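Local atomic coordinates of probable thiamine pyrophosphokinase (Staphylococcus saprophyticus, PDB entry 3L8M), a protein that probably transfers a diphosphate group from ATP to thiamine, making thiamine diphosphate. Residues E23-I28 with D94-T99; P42-G47 with V86-R91; N124-D129 with E133-Q138; N4-N9 with L33-S38; T76-G81 with L110-K115. All coordinates share one frame; numbering follows the deposited sequence.

Contact 1 (E23-I28 with D94-T99); sequences EHWIGI and DVYGAT. With NA (sodium ion), chain C.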
# COMPACT_ATOMS: atom_id res chain seq x y z
N GLU A 23 0.44 7.85 4.75
CA GLU A 23 1.22 7.23 5.81
C GLU A 23 0.29 6.80 6.96
O GLU A 23 -0.91 7.02 6.90
CB GLU A 23 2.29 8.20 6.31
CG GLU A 23 3.08 8.81 5.18
CD GLU A 23 4.37 9.47 5.62
OE1 GLU A 23 4.45 9.91 6.79
OE2 GLU A 23 5.30 9.57 4.79
N HIS A 24 0.83 6.15 7.98
CA HIS A 24 0.01 5.71 9.10
C HIS A 24 -0.22 6.88 10.07
O HIS A 24 0.74 7.46 10.59
CB HIS A 24 0.70 4.57 9.85
CG HIS A 24 1.05 3.40 8.98
ND1 HIS A 24 0.11 2.53 8.48
CD2 HIS A 24 2.25 2.95 8.53
CE1 HIS A 24 0.71 1.60 7.75
NE2 HIS A 24 2.01 1.84 7.77
N TRP A 25 -1.49 7.23 10.30
CA TRP A 25 -1.82 8.32 11.22
C TRP A 25 -2.62 7.87 12.43
O TRP A 25 -3.59 7.11 12.30
CB TRP A 25 -2.59 9.44 10.51
CG TRP A 25 -1.73 10.38 9.68
CD1 TRP A 25 -1.44 10.27 8.34
CD2 TRP A 25 -1.09 11.58 10.14
NE1 TRP A 25 -0.65 11.34 7.94
CE2 TRP A 25 -0.43 12.15 9.03
CE3 TRP A 25 -1.01 12.23 11.38
CZ2 TRP A 25 0.31 13.34 9.12
CZ3 TRP A 25 -0.26 13.42 11.48
CH2 TRP A 25 0.38 13.96 10.35
N ILE A 26 -2.22 8.37 13.60
CA ILE A 26 -2.85 8.07 14.88
C ILE A 26 -3.49 9.36 15.42
O ILE A 26 -2.85 10.42 15.42
CB ILE A 26 -1.80 7.62 15.94
CG1 ILE A 26 -0.89 6.52 15.38
CG2 ILE A 26 -2.51 7.19 17.22
CD1 ILE A 26 -1.59 5.25 14.98
N GLY A 27 -4.73 9.30 15.88
CA GLY A 27 -5.35 10.51 16.41
C GLY A 27 -5.35 10.60 17.94
O GLY A 27 -5.74 9.64 18.62
N ILE A 28 -4.90 11.73 18.47
CA ILE A 28 -4.88 11.95 19.92
C ILE A 28 -5.84 13.11 20.21
O ILE A 28 -5.63 14.24 19.76
CB ILE A 28 -3.47 12.35 20.45
CG1 ILE A 28 -2.42 11.31 20.04
CG2 ILE A 28 -3.50 12.44 21.98
CD1 ILE A 28 -2.65 9.91 20.62
N ASP A 94 6.43 10.33 14.77
CA ASP A 94 6.45 11.78 14.62
C ASP A 94 5.18 12.33 15.25
O ASP A 94 4.08 12.02 14.80
CB ASP A 94 6.49 12.18 13.14
CG ASP A 94 7.82 11.89 12.50
OD1 ASP A 94 8.75 11.48 13.23
OD2 ASP A 94 7.95 12.08 11.26
N VAL A 95 5.34 13.14 16.30
CA VAL A 95 4.20 13.73 16.96
C VAL A 95 4.03 15.17 16.49
O VAL A 95 4.94 16.00 16.63
CB VAL A 95 4.36 13.69 18.51
CG1 VAL A 95 3.14 14.31 19.18
CG2 VAL A 95 4.53 12.23 18.97
N TYR A 96 2.87 15.46 15.93
CA TYR A 96 2.56 16.79 15.44
C TYR A 96 1.44 17.31 16.31
O TYR A 96 0.70 16.52 16.90
CB TYR A 96 2.04 16.71 13.99
CG TYR A 96 3.06 16.26 12.99
CD1 TYR A 96 3.84 17.19 12.30
CD2 TYR A 96 3.25 14.90 12.71
CE1 TYR A 96 4.78 16.79 11.35
CE2 TYR A 96 4.18 14.49 11.76
CZ TYR A 96 4.94 15.44 11.08
OH TYR A 96 5.84 15.05 10.12
N GLY A 97 1.30 18.64 16.38
CA GLY A 97 0.23 19.24 17.16
C GLY A 97 0.43 19.35 18.65
O GLY A 97 -0.49 19.76 19.36
N ALA A 98 1.62 19.02 19.15
CA ALA A 98 1.88 19.08 20.58
C ALA A 98 2.51 20.37 21.13
O ALA A 98 2.89 20.40 22.30
CB ALA A 98 2.74 17.87 21.01
N THR A 99 2.62 21.42 20.30
CA THR A 99 3.21 22.69 20.75
C THR A 99 2.17 23.82 20.74
O THR A 99 1.11 23.69 20.14
CB THR A 99 4.43 23.14 19.87
OG1 THR A 99 3.96 23.70 18.63
CG2 THR A 99 5.35 21.97 19.56
NA NA C . 10.91 9.96 14.30
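W25 and Y96 approach each other across one intervening strand, and they illustrate how large aromatic side chains can join strands that are not neighbours in a sheet. Strand 2-6 runs between 24-28 and 92-96, which leaves the nearest alpha carbons, W25 CA and D94 CA, 9.6 Å apart, and N4 of that middle strand packs against the indole. The two side chains cross at roughly a right angle. Their rings are tilted rather than stacked: the planes stand at 41°, and the centroid of the six-membered ring of W25 lies 5.6 Å from that of Y96. The outer corner of the indole does the touching, with W25 CH2 at 3.8 Å from Y96 CD2 and W25 CZ3 at 4.0 Å from the same atom. In W25 the CG is anti to the carbonyl carbon (chi1 -79°), a rotation that swings the indole out over the middle strand towards Y96. I16 of helix 16-19 packs against both side chains. Two residues before Y96, D94 places OD1 2.9 Å from the bound sodium ion. E23 OE1 is engaged by K2 and N4, which probably eases its proximity to the D94 carboxylate. The chemistry between the segments is therefore apolar, a buried oblique aromatic pair without hydrogen bonds, while the indole NE1 finds its partner, H20 O, outside the two segments.

Contact 2 (P42-G47 with V86-R91); sequences PQFAVG and VKRGYR
R88 lies along the ring of F44, and tracing it outward shows how an arginine can use its chain and its charged end on one aromatic partner. From CB the chain runs extended (chi2 166°, chi3 170°), carrying CD to 3.5 Å from F44 CE2. The next atom, R88 NE, sits 3.6 Å from F44 CD2, and CZ then lies 4.4 Å from the ring centroid, an off-centre cation-pi contact. One face of the guanidinium is turned to F44, although the two planes are 41° apart. At the tip NH1 bonds to Q84 OE1, and NH2 to the carbonyl oxygen of R88 of a neighbouring subunit, so one nitrogen of the guanidinium is held within the chain and another across the subunit interface. A second, more polar meeting takes place beside it. Y90 OH touches Q43 CG at 3.5 Å and is bridged to the amide by a water, which lies at the edge of the tyrosine ring, 2.7 Å from Y90 OH, and gives Q43 OE1 a weak bond of 3.3 Å. G89 closes helix 77-87 with a Schellman motif, and R88 and Y90 beside it point towards segment 42-47, R88 to F44 and Y90 to Q43. That segment carries strand 44-46, an edge strand of the large sheet within this chain; F44 also packs against I26 of strand 24-28, Q84 of helix 77-87 and M1 of a neighbouring subunit.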
# COMPACT_ATOMS: atom_id res chain seq x y z
N PRO A 42 -7.67 7.13 10.73
CA PRO A 42 -6.63 6.85 11.73
C PRO A 42 -6.52 5.34 12.00
O PRO A 42 -7.53 4.65 12.06
CB PRO A 42 -7.13 7.60 12.97
CG PRO A 42 -8.04 8.65 12.40
CD PRO A 42 -8.76 7.92 11.32
N GLN A 43 -5.29 4.84 12.13
CA GLN A 43 -5.06 3.44 12.45
C GLN A 43 -5.79 3.17 13.78
O GLN A 43 -6.30 2.08 14.02
CB GLN A 43 -3.55 3.19 12.65
CG GLN A 43 -2.68 3.48 11.43
CD GLN A 43 -2.98 2.54 10.28
OE1 GLN A 43 -3.10 1.33 10.47
NE2 GLN A 43 -3.10 3.10 9.07
N PHE A 44 -5.80 4.18 14.65
CA PHE A 44 -6.47 4.12 15.95
C PHE A 44 -6.38 5.48 16.63
O PHE A 44 -5.55 6.31 16.28
CB PHE A 44 -5.86 3.02 16.83
CG PHE A 44 -4.46 3.29 17.31
CD1 PHE A 44 -4.23 4.15 18.38
CD2 PHE A 44 -3.38 2.65 16.72
CE1 PHE A 44 -2.96 4.36 18.87
CE2 PHE A 44 -2.09 2.85 17.20
CZ PHE A 44 -1.88 3.71 18.28
N ALA A 45 -7.23 5.71 17.62
CA ALA A 45 -7.23 6.99 18.31
C ALA A 45 -7.45 6.85 19.81
O ALA A 45 -8.11 5.91 20.26
CB ALA A 45 -8.31 7.88 17.71
N VAL A 46 -6.89 7.79 20.56
CA VAL A 46 -7.03 7.82 22.01
C VAL A 46 -7.63 9.18 22.33
O VAL A 46 -7.29 10.18 21.69
CB VAL A 46 -5.66 7.73 22.71
CG1 VAL A 46 -5.85 7.70 24.22
CG2 VAL A 46 -4.90 6.50 22.25
N GLY A 47 -8.53 9.23 23.31
CA GLY A 47 -9.12 10.51 23.66
C GLY A 47 -10.63 10.47 23.66
O GLY A 47 -11.24 9.63 23.00
N VAL A 86 4.08 1.84 19.94
CA VAL A 86 5.27 1.01 20.14
C VAL A 86 4.85 -0.46 20.28
O VAL A 86 5.58 -1.35 19.88
CB VAL A 86 6.09 1.47 21.39
CG1 VAL A 86 7.17 0.45 21.73
CG2 VAL A 86 6.77 2.81 21.10
N LYS A 87 3.67 -0.70 20.84
CA LYS A 87 3.19 -2.07 21.00
C LYS A 87 2.88 -2.73 19.65
O LYS A 87 2.98 -3.95 19.52
CB LYS A 87 1.93 -2.10 21.87
CG LYS A 87 2.20 -2.09 23.35
CD LYS A 87 0.91 -2.30 24.15
CE LYS A 87 1.21 -2.50 25.62
NZ LYS A 87 2.08 -3.70 25.80
N ARG A 88 2.49 -1.93 18.67
CA ARG A 88 2.15 -2.44 17.34
C ARG A 88 3.37 -2.52 16.41
O ARG A 88 3.24 -2.84 15.23
CB ARG A 88 1.05 -1.57 16.71
CG ARG A 88 -0.32 -1.67 17.42
CD ARG A 88 -1.28 -0.55 16.99
NE ARG A 88 -2.64 -0.75 17.47
CZ ARG A 88 -3.01 -0.78 18.75
NH1 ARG A 88 -2.11 -0.62 19.71
NH2 ARG A 88 -4.29 -0.96 19.08
N GLY A 89 4.55 -2.21 16.94
CA GLY A 89 5.75 -2.29 16.12
C GLY A 89 6.19 -1.03 15.39
O GLY A 89 7.06 -1.09 14.53
N TYR A 90 5.59 0.10 15.72
CA TYR A 90 5.99 1.36 15.08
C TYR A 90 7.32 1.78 15.72
O TYR A 90 7.41 1.94 16.93
CB TYR A 90 4.91 2.42 15.32
CG TYR A 90 3.66 2.24 14.46
CD1 TYR A 90 3.67 2.55 13.11
CD2 TYR A 90 2.47 1.74 15.01
CE1 TYR A 90 2.53 2.39 12.32
CE2 TYR A 90 1.33 1.57 14.23
CZ TYR A 90 1.37 1.89 12.88
OH TYR A 90 0.25 1.72 12.10
N ARG A 91 8.35 1.96 14.90
CA ARG A 91 9.67 2.33 15.40
C ARG A 91 10.02 3.81 15.29
O ARG A 91 10.79 4.33 16.08
CB ARG A 91 10.74 1.52 14.68
CG ARG A 91 12.08 1.55 15.38
CD ARG A 91 12.36 0.24 16.11
NE ARG A 91 12.82 -0.80 15.20
CZ ARG A 91 13.94 -0.73 14.49
NH1 ARG A 91 14.72 0.34 14.58
NH2 ARG A 91 14.30 -1.73 13.70
O HOH W 1 -1.64 0.22 13.27

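Contact 3 (N124-D129 with E133-Q138); sequences NIKLID and EIQFIQ. With NA (sodium ion), chain C.
L127 and I134 form the tight part of this contact, an antiparallel hydrogen-bonded pair. L127 N donates to I134 O and I134 N to L127 O, both at 3.0 Å, with N-H...O angles of 163° and 156°. K126 CA and E133 CA add CA-H...O contacts to the same two oxygens. The side chains meet CB to CB, L127 and I134 standing 4.3 Å apart on a buried face that F106, L110 and L113 of helix 103-113 cover. Next to them I128 and E133 make a non-hydrogen-bonded pair. Together strands 124-128 and 132-137 are a beta hairpin, and with it the large sheet changes from parallel to antiparallel. The hairpin splays towards its open end: I125 and F136 would be the next hydrogen-bonded pair, but a water stands in the gap, giving a hydrogen bond to I125 O and taking one from F136 N, each 2.9 Å long. The face bearing K126, E133 and Q135 is likewise looser and partly exposed. K126 is extended beyond CG and brings NZ to 3.1 Å from E133 OE2, a salt bridge met nearly in line with the carboxylate's C-O bond. Q135 runs beside K126 in the same direction, its NE2 3.7 Å from K126 CE. Farther out, N124 ND2 and Q135 OE1 stay 3.9 Å apart and make no bond, while N124 turns its backbone O to the sodium ion at 3.0 Å, where D94 is the other ligand from the protein.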
# COMPACT_ATOMS: atom_id res chain seq x y z
N ASN A 124 12.47 5.77 17.86
CA ASN A 124 12.84 7.14 17.51
C ASN A 124 11.62 8.05 17.56
O ASN A 124 10.83 8.09 16.61
CB ASN A 124 13.44 7.16 16.09
CG ASN A 124 13.77 8.57 15.62
OD1 ASN A 124 13.82 8.83 14.42
ND2 ASN A 124 14.00 9.47 16.57
N ILE A 125 11.45 8.77 18.67
CA ILE A 125 10.32 9.67 18.84
C ILE A 125 10.73 11.14 18.61
O ILE A 125 11.69 11.62 19.21
CB ILE A 125 9.74 9.57 20.27
CG1 ILE A 125 9.49 8.11 20.66
CG2 ILE A 125 8.43 10.35 20.36
CD1 ILE A 125 8.28 7.49 19.99
N LYS A 126 10.01 11.85 17.75
CA LYS A 126 10.29 13.26 17.49
C LYS A 126 9.02 14.11 17.56
O LYS A 126 7.96 13.70 17.06
CB LYS A 126 10.89 13.46 16.10
CG LYS A 126 12.28 12.93 15.88
CD LYS A 126 12.70 13.23 14.45
CE LYS A 126 14.04 12.58 14.13
NZ LYS A 126 14.49 12.86 12.74
N LEU A 127 9.12 15.28 18.19
CA LEU A 127 8.00 16.22 18.29
C LEU A 127 8.28 17.16 17.14
O LEU A 127 9.43 17.59 16.96
CB LEU A 127 8.03 16.99 19.62
CG LEU A 127 8.04 16.14 20.91
CD1 LEU A 127 8.18 17.04 22.15
CD2 LEU A 127 6.76 15.32 20.99
N ILE A 128 7.26 17.49 16.36
CA ILE A 128 7.47 18.36 15.21
C ILE A 128 6.39 19.40 14.99
O ILE A 128 5.22 19.10 15.13
CB ILE A 128 7.55 17.54 13.89
CG1 ILE A 128 8.53 16.36 14.04
CG2 ILE A 128 7.94 18.45 12.73
CD1 ILE A 128 8.57 15.45 12.81
N ASP A 129 6.79 20.64 14.68
CA ASP A 129 5.83 21.67 14.32
C ASP A 129 6.42 22.45 13.15
O ASP A 129 7.49 22.10 12.65
CB ASP A 129 5.42 22.58 15.50
CG ASP A 129 6.55 23.44 16.06
OD1 ASP A 129 7.66 23.51 15.50
OD2 ASP A 129 6.28 24.09 17.09
N GLU A 133 11.97 20.73 15.53
CA GLU A 133 12.08 19.28 15.54
C GLU A 133 12.82 19.02 16.85
O GLU A 133 13.88 19.62 17.09
CB GLU A 133 12.89 18.80 14.34
CG GLU A 133 12.68 17.34 14.02
CD GLU A 133 13.29 16.96 12.68
OE1 GLU A 133 13.02 17.66 11.69
OE2 GLU A 133 14.05 15.96 12.63
N ILE A 134 12.26 18.17 17.70
CA ILE A 134 12.84 17.88 19.01
C ILE A 134 12.92 16.38 19.32
O ILE A 134 11.97 15.64 19.07
CB ILE A 134 12.01 18.56 20.14
CG1 ILE A 134 11.96 20.07 19.93
CG2 ILE A 134 12.59 18.22 21.52
CD1 ILE A 134 10.95 20.78 20.82
N GLN A 135 14.05 15.95 19.87
CA GLN A 135 14.23 14.55 20.24
C GLN A 135 15.20 14.43 21.40
O GLN A 135 16.05 15.29 21.61
CB GLN A 135 14.75 13.73 19.05
CG GLN A 135 16.12 14.15 18.55
CD GLN A 135 16.58 13.33 17.35
OE1 GLN A 135 16.73 12.11 17.44
NE2 GLN A 135 16.80 13.99 16.22
N PHE A 136 15.06 13.34 22.16
CA PHE A 136 15.89 13.06 23.32
C PHE A 136 17.14 12.28 22.90
O PHE A 136 17.09 11.45 21.99
CB PHE A 136 15.05 12.26 24.32
CG PHE A 136 15.75 11.94 25.61
CD1 PHE A 136 16.24 12.95 26.43
CD2 PHE A 136 15.86 10.61 26.03
CE1 PHE A 136 16.84 12.64 27.66
CE2 PHE A 136 16.46 10.30 27.26
CZ PHE A 136 16.95 11.31 28.07
N ILE A 137 18.28 12.57 23.52
CA ILE A 137 19.52 11.87 23.20
C ILE A 137 20.16 11.46 24.51
O ILE A 137 20.51 12.30 25.33
CB ILE A 137 20.52 12.74 22.44
CG1 ILE A 137 19.88 13.29 21.15
CG2 ILE A 137 21.75 11.91 22.08
CD1 ILE A 137 20.80 14.18 20.35
N GLN A 138 20.31 10.15 24.68
CA GLN A 138 20.87 9.58 25.89
C GLN A 138 22.38 9.44 25.83
O GLN A 138 23.00 9.72 24.80
CB GLN A 138 20.22 8.22 26.14
CG GLN A 138 20.31 7.71 27.55
CD GLN A 138 19.52 6.43 27.74
OE1 GLN A 138 19.75 5.44 27.04
NE2 GLN A 138 18.57 6.45 28.67
NA NA C . 10.91 9.96 14.30
O HOH W 2 13.28 11.14 21.53

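Contact 4 (N4-N9 with L33-S38); sequences NLLCGN and LILLES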
# COMPACT_ATOMS: atom_id res chain seq x y z
N ASN A 4 2.56 8.63 12.47
CA ASN A 4 2.41 10.06 12.70
C ASN A 4 1.24 10.26 13.64
O ASN A 4 0.18 9.68 13.42
CB ASN A 4 2.10 10.80 11.40
CG ASN A 4 3.19 10.69 10.38
OD1 ASN A 4 4.33 11.10 10.63
ND2 ASN A 4 2.86 10.12 9.22
N LEU A 5 1.43 11.06 14.67
CA LEU A 5 0.35 11.34 15.62
C LEU A 5 -0.08 12.78 15.50
O LEU A 5 0.75 13.69 15.36
CB LEU A 5 0.80 11.09 17.07
CG LEU A 5 0.73 9.64 17.58
CD1 LEU A 5 1.72 8.77 16.82
CD2 LEU A 5 1.01 9.62 19.09
N LEU A 6 -1.39 13.01 15.52
CA LEU A 6 -1.90 14.36 15.47
C LEU A 6 -2.62 14.63 16.79
O LEU A 6 -3.55 13.91 17.15
CB LEU A 6 -2.85 14.54 14.29
CG LEU A 6 -3.31 15.98 14.06
CD1 LEU A 6 -2.09 16.88 13.91
CD2 LEU A 6 -4.20 16.05 12.81
N CYS A 7 -2.17 15.66 17.52
CA CYS A 7 -2.78 16.03 18.80
C CYS A 7 -3.66 17.27 18.71
O CYS A 7 -4.32 17.62 19.67
CB CYS A 7 -1.72 16.34 19.85
SG CYS A 7 -0.51 15.07 20.12
N GLY A 8 -3.67 17.92 17.55
CA GLY A 8 -4.46 19.12 17.38
C GLY A 8 -4.03 19.90 16.15
O GLY A 8 -3.25 19.38 15.36
N ASN A 9 -4.52 21.13 15.99
CA ASN A 9 -4.18 21.93 14.81
C ASN A 9 -3.28 23.15 14.99
O ASN A 9 -3.24 24.03 14.12
CB ASN A 9 -5.48 22.35 14.09
CG ASN A 9 -6.32 23.30 14.93
OD1 ASN A 9 -6.28 23.27 16.16
ND2 ASN A 9 -7.10 24.14 14.25
N LEU A 33 -10.56 13.97 15.14
CA LEU A 33 -11.52 14.61 14.25
C LEU A 33 -10.87 15.36 13.08
O LEU A 33 -11.43 15.40 11.98
CB LEU A 33 -12.43 15.57 15.03
CG LEU A 33 -13.38 14.94 16.07
CD1 LEU A 33 -14.22 13.86 15.38
CD2 LEU A 33 -12.59 14.34 17.23
N ILE A 34 -9.70 15.97 13.30
CA ILE A 34 -9.03 16.69 12.21
C ILE A 34 -8.61 15.68 11.13
O ILE A 34 -8.71 15.97 9.93
CB ILE A 34 -7.74 17.45 12.67
CG1 ILE A 34 -8.03 18.41 13.83
CG2 ILE A 34 -7.15 18.22 11.49
CD1 ILE A 34 -9.20 19.35 13.61
N LEU A 35 -8.14 14.50 11.54
CA LEU A 35 -7.73 13.48 10.57
C LEU A 35 -8.89 13.08 9.67
O LEU A 35 -8.81 13.15 8.45
CB LEU A 35 -7.16 12.24 11.27
CG LEU A 35 -5.76 12.46 11.85
CD1 LEU A 35 -5.30 11.26 12.64
CD2 LEU A 35 -4.81 12.73 10.71
N LEU A 36 -9.98 12.65 10.32
CA LEU A 36 -11.19 12.23 9.64
C LEU A 36 -11.75 13.30 8.71
O LEU A 36 -12.12 13.02 7.57
CB LEU A 36 -12.24 11.84 10.68
CG LEU A 36 -11.86 10.62 11.55
CD1 LEU A 36 -12.81 10.51 12.74
CD2 LEU A 36 -11.90 9.36 10.70
N GLU A 37 -11.80 14.54 9.21
CA GLU A 37 -12.31 15.67 8.42
C GLU A 37 -11.55 15.86 7.12
O GLU A 37 -12.10 16.31 6.12
CB GLU A 37 -12.25 16.96 9.25
CG GLU A 37 -13.52 17.22 10.04
CD GLU A 37 -13.29 18.06 11.28
OE1 GLU A 37 -12.63 19.12 11.18
OE2 GLU A 37 -13.78 17.66 12.35
N SER A 38 -10.27 15.51 7.16
CA SER A 38 -9.38 15.59 6.00
C SER A 38 -9.52 14.31 5.18
O SER A 38 -8.78 14.09 4.23
CB SER A 38 -7.93 15.74 6.46
OG SER A 38 -7.78 16.90 7.27
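L6 meets I34 and L35 through branched aliphatic groups, with no ring, amide or carboxylate between them, and the flat group that matters is the peptide carbonyl of I34. S38 N and S38 OG reach its oxygen from opposite faces of the carbonyl plane; OG comes to 3.0 Å of I34 O, tilted 23° out of that plane. The two bonds both fall on I34, the residue whose side chain meets L6. Across the gap a single methyl does the work. L6 carries CG anti to its N (chi1 -173°), which projects CD2 from strand 2-6 into the angle between two helix residues. That methyl, L6 CD2, lies 3.8 Å from I34 CB and 3.9 Å from I34 CG2, and 4.0 Å from L35 CD2, roughly at right angles to its approach to I34. L6 and I34 cross at about a right angle. L17 of helix 16-19 packs against both I34 and L35, while L36, turned elsewhere, packs on L36 of a neighbouring subunit. Since helix 30-37 joins the parallel strands 24-28 and 44-46, what L6 touches is the helix of a beta-alpha-beta crossover, packed on one face of a Rossmann-like sheet.

Contact 5 (T76-G81 with L110-K115); sequences TDLALG and LQILEK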
# COMPACT_ATOMS: atom_id res chain seq x y z
N THR A 76 -1.07 10.40 30.31
CA THR A 76 -1.81 11.31 29.45
C THR A 76 -2.26 10.57 28.19
O THR A 76 -1.79 9.46 27.93
CB THR A 76 -0.94 12.50 29.02
OG1 THR A 76 0.17 12.02 28.24
CG2 THR A 76 -0.42 13.27 30.25
N ASP A 77 -3.16 11.17 27.42
CA ASP A 77 -3.64 10.55 26.19
C ASP A 77 -2.50 10.37 25.19
O ASP A 77 -2.43 9.35 24.48
CB ASP A 77 -4.78 11.38 25.58
CG ASP A 77 -6.04 11.34 26.44
OD1 ASP A 77 -6.07 10.58 27.42
OD2 ASP A 77 -7.00 12.07 26.13
N LEU A 78 -1.59 11.33 25.15
CA LEU A 78 -0.46 11.24 24.24
C LEU A 78 0.49 10.12 24.65
O LEU A 78 1.05 9.42 23.80
CB LEU A 78 0.32 12.57 24.20
CG LEU A 78 1.62 12.51 23.38
CD1 LEU A 78 1.26 12.04 21.97
CD2 LEU A 78 2.33 13.88 23.35
N ALA A 79 0.69 9.93 25.95
CA ALA A 79 1.61 8.89 26.42
C ALA A 79 1.09 7.49 26.11
O ALA A 79 1.87 6.58 25.86
CB ALA A 79 1.87 9.05 27.92
N LEU A 80 -0.24 7.34 26.14
CA LEU A 80 -0.87 6.07 25.83
C LEU A 80 -0.75 5.83 24.32
O LEU A 80 -0.38 4.73 23.88
CB LEU A 80 -2.35 6.10 26.24
CG LEU A 80 -2.69 6.34 27.72
CD1 LEU A 80 -4.20 6.48 27.88
CD2 LEU A 80 -2.18 5.19 28.57
N GLY A 81 -1.04 6.87 23.54
CA GLY A 81 -0.95 6.77 22.09
C GLY A 81 0.42 6.28 21.67
O GLY A 81 0.53 5.45 20.77
N LEU A 110 7.27 16.35 26.45
CA LEU A 110 8.72 16.21 26.60
C LEU A 110 9.08 15.08 27.58
O LEU A 110 10.08 14.38 27.40
CB LEU A 110 9.36 17.52 27.07
CG LEU A 110 9.26 18.75 26.15
CD1 LEU A 110 9.89 19.94 26.85
CD2 LEU A 110 9.95 18.49 24.82
N GLN A 111 8.25 14.90 28.61
CA GLN A 111 8.50 13.83 29.57
C GLN A 111 8.50 12.46 28.87
O GLN A 111 9.29 11.58 29.20
CB GLN A 111 7.45 13.85 30.68
CG GLN A 111 7.53 15.06 31.59
CD GLN A 111 6.44 15.09 32.64
OE1 GLN A 111 5.37 14.50 32.44
NE2 GLN A 111 6.69 15.77 33.75
N ILE A 112 7.60 12.28 27.90
CA ILE A 112 7.51 11.01 27.18
C ILE A 112 8.81 10.66 26.44
O ILE A 112 9.29 9.53 26.52
CB ILE A 112 6.35 11.02 26.16
CG1 ILE A 112 5.03 11.19 26.90
CG2 ILE A 112 6.32 9.71 25.39
CD1 ILE A 112 3.88 11.49 25.97
N LEU A 113 9.39 11.64 25.75
CA LEU A 113 10.63 11.42 25.02
C LEU A 113 11.74 10.99 25.97
O LEU A 113 12.68 10.30 25.59
CB LEU A 113 11.07 12.70 24.31
CG LEU A 113 10.23 13.35 23.21
CD1 LEU A 113 10.77 14.75 22.96
CD2 LEU A 113 10.29 12.54 21.93
N GLU A 114 11.61 11.39 27.23
CA GLU A 114 12.62 11.10 28.24
C GLU A 114 12.40 9.78 28.98
O GLU A 114 13.23 9.37 29.79
CB GLU A 114 12.69 12.27 29.22
CG GLU A 114 12.88 13.61 28.50
CD GLU A 114 12.65 14.82 29.39
OE1 GLU A 114 11.99 14.68 30.44
OE2 GLU A 114 13.11 15.93 29.03
N LYS A 115 11.28 9.12 28.72
CA LYS A 115 11.02 7.85 29.39
C LYS A 115 12.14 6.86 29.07
O LYS A 115 12.50 6.66 27.90
CB LYS A 115 9.67 7.28 28.96
CG LYS A 115 8.49 8.10 29.43
CD LYS A 115 7.24 7.24 29.50
CE LYS A 115 6.10 7.96 30.22
NZ LYS A 115 4.96 7.05 30.54
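I112 CD1 is the atom on which this helix pair turns, an example of a methyl settling where a small residue lets a neighbouring backbone come close. It lies 3.5 Å from A79 CA and 3.6 Å from A79 N, with A79 CB at 3.7 Å, so it rests on the backbone of helix 77-87 as much as on a side chain. L78 closes round the same methyl, its CG 3.6 Å away. Here L78 CG is anti to the backbone N (chi1 174°), which lays the leucine obliquely across the isoleucine and towards helix 103-113. I112 in turn extends beyond its CG1 (chi2 168°) and so delivers CD1 across the gap, while the alpha carbons of A79 and I112 stand 6.3 Å apart. One shell out, T76 fixes the start of the first helix: as N-cap residue it accepts A79 N at OG1, 3.1 Å away, the same amide that I112 CD1 approaches. Near the end of the second helix K115 N bonds back to I112 O, and K115 NZ makes a weak, long ion pair with D75. Deeper in the fold, L110 and L113 press on L127 of strand 124-128, and L78 touches L5 of strand 2-6. Helices 77-87 and 103-113 lead into and out of strand 92-96, and their contact is the side-by-side packing of successive helices on one face of the parallel part of the mixed alpha/beta sheet.

In the fold
Four contacts share the large sheet. In contact 1 strands 24-28 and 92-96 flank strand 2-6 of contact 4, I26 N bonding to N4 O (2.7 Å) and L5 N to D94 O (2.8 Å). Contact 2 adds strand 44-46 at one edge through G27 O and V46 N, 2.9 Å apart, and contact 3 extends the sheet on the other side through V95 and I128. L5 and L6 point to opposite faces: L6 meets helix 30-37 in contact 4, L5 the L78 of contact 5, and the centres of contacts 4 and 5 lie about 18 Å apart. Contacts 1 and 3, with centres about 13 Å apart, jointly supply the sodium site through D94 and N124.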